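Local coordinates for protein chloramphenicol acetyltransferase (PDB 2I9D) that probably transfers acetyl groups to chloramphenicol as an O-acetyltransferase and assembles as a trimer, at residues L54-A59 with L149-D154; F101-P106 with D123-D128. All coordinates share one frame; numbering follows the deposited sequence.

Contact 1. Residues L54-A59 with L149-D154; sequences LHYLYA and LSATPD
L149 reaches out from its strand to the helix that carries Y56 and L57. Its CB already lies 4.1 Å from L57 CD1. The next bond runs anti to the backbone N (chi1 -178°), which carries the branch ends on toward L57 and Y56. At the tip the two branches part. CD2 does most of the touching: it sits 4.0 Å from L57 CD1 and 4.2 Å from Y56 CE1. It comes to the phenol ring at its edge, near the ring plane, and not over a face. The side chains of L57 and L149 run past each other in opposite directions, so they meet along their flanks.

Y56 makes the second touch further along the strand. With chi1 at 67° its CG lies between the backbone N and the carbonyl carbon, and the ring projects far enough for OH to come within 3.5 Å of A151 CB. No hydrogen bond joins the two segments; the contact is apolar throughout apart from that hydroxyl against a methyl. The strand supplies L149 and A151 and skips S150, which points the other way, as expected for alternate residues of a strand facing a helix.

This is helix-on-sheet packing in the interior of the alpha/beta fold. The short axes pass 10.6 Å apart and run nearly antiparallel, at 155°. L149 also touches M88 of strand 87-93 and both L175 and A177 of strand 174-183, while Y56 packs edge-to-face with F52 and against L216 of helix 202-216. T152 and D154 of the same segment meet G202 and S206 of the second subunit, so residues 149-154 run from the core of the chain to the subunit interface.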
# COMPACT_ATOMS: atom_id res chain seq x y z
N LEU A 54 -6.64 -15.06 -18.05
CA LEU A 54 -7.57 -16.05 -17.53
C LEU A 54 -6.89 -17.14 -16.73
O LEU A 54 -7.50 -17.72 -15.82
CB LEU A 54 -8.45 -16.63 -18.66
CG LEU A 54 -9.44 -15.61 -19.26
CD1 LEU A 54 -10.13 -16.16 -20.52
CD2 LEU A 54 -10.45 -15.12 -18.21
N HIS A 55 -5.62 -17.40 -17.04
CA HIS A 55 -4.83 -18.35 -16.23
C HIS A 55 -4.58 -17.84 -14.81
O HIS A 55 -4.76 -18.58 -13.86
CB HIS A 55 -3.50 -18.70 -16.92
CG HIS A 55 -3.61 -19.79 -17.94
ND1 HIS A 55 -3.08 -21.05 -17.74
CD2 HIS A 55 -4.19 -19.80 -19.16
CE1 HIS A 55 -3.33 -21.80 -18.80
NE2 HIS A 55 -4.00 -21.07 -19.68
N TYR A 56 -4.14 -16.59 -14.65
CA TYR A 56 -3.96 -16.06 -13.29
C TYR A 56 -5.26 -15.66 -12.61
O TYR A 56 -5.35 -15.73 -11.38
CB TYR A 56 -2.85 -14.99 -13.19
CG TYR A 56 -3.07 -13.66 -13.88
CD1 TYR A 56 -4.00 -12.71 -13.38
CD2 TYR A 56 -2.30 -13.30 -14.97
CE1 TYR A 56 -4.16 -11.46 -14.00
CE2 TYR A 56 -2.45 -12.05 -15.60
CZ TYR A 56 -3.37 -11.15 -15.10
OH TYR A 56 -3.50 -9.93 -15.73
N LEU A 57 -6.27 -15.31 -13.40
CA LEU A 57 -7.59 -15.02 -12.85
C LEU A 57 -8.14 -16.28 -12.19
O LEU A 57 -8.68 -16.24 -11.06
CB LEU A 57 -8.54 -14.48 -13.93
CG LEU A 57 -9.81 -13.78 -13.44
CD1 LEU A 57 -9.44 -12.44 -12.81
CD2 LEU A 57 -10.85 -13.55 -14.58
N TYR A 58 -8.00 -17.40 -12.88
CA TYR A 58 -8.40 -18.68 -12.33
C TYR A 58 -7.63 -19.03 -11.05
O TYR A 58 -8.24 -19.43 -10.04
CB TYR A 58 -8.23 -19.81 -13.36
CG TYR A 58 -8.61 -21.15 -12.79
CD1 TYR A 58 -9.94 -21.44 -12.52
CD2 TYR A 58 -7.65 -22.09 -12.46
CE1 TYR A 58 -10.32 -22.66 -11.97
CE2 TYR A 58 -8.02 -23.33 -11.90
CZ TYR A 58 -9.36 -23.59 -11.66
OH TYR A 58 -9.77 -24.80 -11.12
N ALA A 59 -6.30 -18.89 -11.11
CA ALA A 59 -5.43 -19.19 -9.97
C ALA A 59 -5.88 -18.45 -8.72
O ALA A 59 -5.97 -19.03 -7.64
CB ALA A 59 -3.98 -18.84 -10.30
N LEU A 149 -10.91 -8.53 -9.22
CA LEU A 149 -9.52 -8.38 -9.57
C LEU A 149 -9.43 -7.45 -10.76
O LEU A 149 -10.13 -7.61 -11.76
CB LEU A 149 -8.82 -9.73 -9.83
CG LEU A 149 -7.31 -9.64 -10.15
CD1 LEU A 149 -6.57 -10.87 -9.65
CD2 LEU A 149 -7.08 -9.48 -11.68
N SER A 150 -8.55 -6.46 -10.62
CA SER A 150 -8.31 -5.49 -11.67
C SER A 150 -6.88 -5.68 -12.22
O SER A 150 -5.93 -5.67 -11.46
CB SER A 150 -8.53 -4.09 -11.09
OG SER A 150 -7.99 -3.14 -11.98
N ALA A 151 -6.74 -5.89 -13.54
CA ALA A 151 -5.42 -6.11 -14.16
C ALA A 151 -4.79 -4.84 -14.67
O ALA A 151 -5.47 -4.03 -15.30
CB ALA A 151 -5.50 -7.13 -15.30
N THR A 152 -3.49 -4.66 -14.41
CA THR A 152 -2.75 -3.62 -15.08
C THR A 152 -1.53 -4.27 -15.67
O THR A 152 -0.44 -4.21 -15.06
CB THR A 152 -2.41 -2.36 -14.18
OG1 THR A 152 -1.48 -2.72 -13.16
CG2 THR A 152 -3.62 -1.87 -13.51
N PRO A 153 -1.70 -4.91 -16.85
CA PRO A 153 -0.68 -5.80 -17.40
C PRO A 153 0.57 -5.10 -17.87
O PRO A 153 1.57 -5.79 -18.09
CB PRO A 153 -1.40 -6.49 -18.58
CG PRO A 153 -2.45 -5.49 -19.01
CD PRO A 153 -2.90 -4.85 -17.71
N ASP A 154 0.52 -3.78 -18.01
CA ASP A 154 1.67 -2.97 -18.44
C ASP A 154 2.36 -2.20 -17.30
O ASP A 154 3.22 -1.34 -17.55
CB ASP A 154 1.24 -1.96 -19.53
CG ASP A 154 0.70 -2.64 -20.79
OD1 ASP A 154 1.29 -3.65 -21.24
OD2 ASP A 154 -0.32 -2.16 -21.33

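Contact 2. Residues F101-P106 with D123-D128; sequences FTTRFP and DAIPED
F101 and P126 close a strand-helix unit of the chloramphenicol acetyltransferase fold: strand 100-105 is an edge strand of the mixed sheet within this chain, helix 111-124 follows it, and the chain leaving that helix packs back on the start of the strand. The first shell is a CH-pi contact. P126 CG sits 3.9 Å from the centroid of the F101 ring, only 13° off the ring normal, and so lies squarely over one face. The neighbouring P126 CD settles toward the rim, 3.7 Å from F101 CE2. The two side chains cross at about a right angle.

I125 comes to the same ring from its edge, where its CD1 is 4.3 Å from F101 CD2. One residue after another thus takes the face and the edge of a single phenyl. The ring is set for both by a chi1 of 177°, which extends CG anti to the backbone N and out to the loop. With an alanine here, the P126 ring would lose the face it lies on, and the chain after the helix would probably be able to shift away from the strand.

Further out, I94 touches both F101 and I125, and I92 of strand 87-93, backbone-bonded to F101, also meets I125. T102, on the reverse side of the strand, bonds through OG1 to P131 O; R104 makes salt bridges with D87, E138 and D143. The contact lies at the surface, and F101 and P126 each also touch a crystal neighbour.

No hydrogen bond links the segments, and the last link between them is a pair of methyls: T103 turns OG1 anti to its own N (chi1 -159°), leaving CG2 to meet I125 CD1 at 3.9 Å.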
# COMPACT_ATOMS: atom_id res chain seq x y z
N PHE A 101 -15.39 -2.43 -18.81
CA PHE A 101 -16.69 -2.80 -18.32
C PHE A 101 -16.50 -3.95 -17.33
O PHE A 101 -15.90 -4.99 -17.66
CB PHE A 101 -17.61 -3.16 -19.51
CG PHE A 101 -18.97 -3.65 -19.12
CD1 PHE A 101 -19.97 -2.75 -18.74
CD2 PHE A 101 -19.26 -5.02 -19.13
CE1 PHE A 101 -21.24 -3.20 -18.35
CE2 PHE A 101 -20.54 -5.49 -18.77
CZ PHE A 101 -21.53 -4.57 -18.37
N THR A 102 -16.99 -3.77 -16.10
CA THR A 102 -16.91 -4.82 -15.10
C THR A 102 -17.95 -5.91 -15.34
O THR A 102 -19.13 -5.62 -15.59
CB THR A 102 -17.08 -4.26 -13.67
OG1 THR A 102 -16.13 -3.22 -13.46
CG2 THR A 102 -16.90 -5.34 -12.60
N THR A 103 -17.51 -7.16 -15.24
CA THR A 103 -18.40 -8.31 -15.43
C THR A 103 -18.05 -9.50 -14.55
O THR A 103 -16.96 -9.57 -13.97
CB THR A 103 -18.51 -8.69 -16.94
OG1 THR A 103 -19.71 -9.45 -17.15
CG2 THR A 103 -17.27 -9.45 -17.42
N ARG A 104 -19.00 -10.43 -14.44
CA ARG A 104 -18.91 -11.59 -13.53
C ARG A 104 -18.45 -12.88 -14.25
O ARG A 104 -18.93 -13.19 -15.34
CB ARG A 104 -20.25 -11.83 -12.85
CG ARG A 104 -20.23 -12.91 -11.74
CD ARG A 104 -21.57 -12.94 -10.96
NE ARG A 104 -21.60 -14.06 -10.01
CZ ARG A 104 -22.20 -14.05 -8.82
NH1 ARG A 104 -22.85 -12.98 -8.38
NH2 ARG A 104 -22.13 -15.13 -8.05
N PHE A 105 -17.54 -13.62 -13.61
CA PHE A 105 -17.06 -14.90 -14.12
C PHE A 105 -17.35 -15.96 -13.05
O PHE A 105 -16.90 -15.83 -11.91
CB PHE A 105 -15.55 -14.88 -14.44
CG PHE A 105 -15.16 -13.84 -15.45
CD1 PHE A 105 -15.09 -14.16 -16.81
CD2 PHE A 105 -14.89 -12.52 -15.04
CE1 PHE A 105 -14.75 -13.19 -17.77
CE2 PHE A 105 -14.56 -11.54 -15.99
CZ PHE A 105 -14.47 -11.87 -17.35
N PRO A 106 -18.12 -17.00 -13.41
CA PRO A 106 -18.39 -18.05 -12.41
C PRO A 106 -17.17 -18.93 -12.18
O PRO A 106 -16.43 -19.23 -13.12
CB PRO A 106 -19.54 -18.87 -13.04
CG PRO A 106 -19.33 -18.69 -14.55
CD PRO A 106 -18.82 -17.24 -14.69
N ASP A 123 -16.03 -12.38 -25.00
CA ASP A 123 -16.54 -12.16 -26.36
C ASP A 123 -17.90 -11.45 -26.38
O ASP A 123 -18.15 -10.63 -27.27
CB ASP A 123 -16.60 -13.48 -27.16
CG ASP A 123 -15.20 -14.04 -27.49
OD1 ASP A 123 -14.22 -13.24 -27.58
OD2 ASP A 123 -15.10 -15.29 -27.65
N ALA A 124 -18.76 -11.76 -25.41
CA ALA A 124 -20.08 -11.11 -25.29
C ALA A 124 -20.06 -9.69 -24.65
O ALA A 124 -21.09 -9.00 -24.67
CB ALA A 124 -21.05 -12.01 -24.53
N ILE A 125 -18.93 -9.26 -24.11
CA ILE A 125 -18.84 -7.95 -23.48
C ILE A 125 -19.35 -6.80 -24.39
O ILE A 125 -18.95 -6.71 -25.55
CB ILE A 125 -17.43 -7.67 -22.91
CG1 ILE A 125 -17.34 -8.26 -21.51
CG2 ILE A 125 -17.14 -6.18 -22.84
CD1 ILE A 125 -16.24 -7.71 -20.70
N PRO A 126 -20.24 -5.94 -23.85
CA PRO A 126 -20.83 -4.85 -24.64
C PRO A 126 -19.78 -3.82 -25.09
O PRO A 126 -18.81 -3.59 -24.37
CB PRO A 126 -21.85 -4.21 -23.67
CG PRO A 126 -21.53 -4.67 -22.37
CD PRO A 126 -20.78 -5.98 -22.48
N GLU A 127 -20.00 -3.19 -26.25
CA GLU A 127 -19.03 -2.23 -26.80
C GLU A 127 -18.92 -1.00 -25.91
O GLU A 127 -17.84 -0.41 -25.78
CB GLU A 127 -19.42 -1.76 -28.22
CG GLU A 127 -19.95 -2.84 -29.17
CD GLU A 127 -18.83 -3.57 -29.91
OE1 GLU A 127 -17.77 -2.93 -30.17
OE2 GLU A 127 -19.01 -4.78 -30.23
N ASP A 128 -20.05 -0.59 -25.36
CA ASP A 128 -20.11 0.53 -24.44
C ASP A 128 -20.88 0.02 -23.24
O ASP A 128 -21.52 -1.04 -23.31
CB ASP A 128 -20.83 1.74 -25.06
CG ASP A 128 -20.26 3.07 -24.55
OD1 ASP A 128 -19.23 3.06 -23.81
OD2 ASP A 128 -20.85 4.14 -24.87

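In the fold
Contact 2 is nested along the chain inside the loop that contact 1 closes, and both reach the same mixed sheet. Their centres are 15 Å apart, yet they touch directly: L57 CD2 of contact 1 lies 4.2 Å from F105 CD2 of contact 2. Helix 111-124 joins them as well, since L54 packs on its Y115, A118 and I122, while its I121 meets T103 and F105. Contact 1 is buried, its centre about 9 Å from the centre of the chain; contact 2 is at the surface, its centre about 17 Å from the centre of the chain. Both lie away from H197, the predicted proton acceptor, so neither forms part of that site.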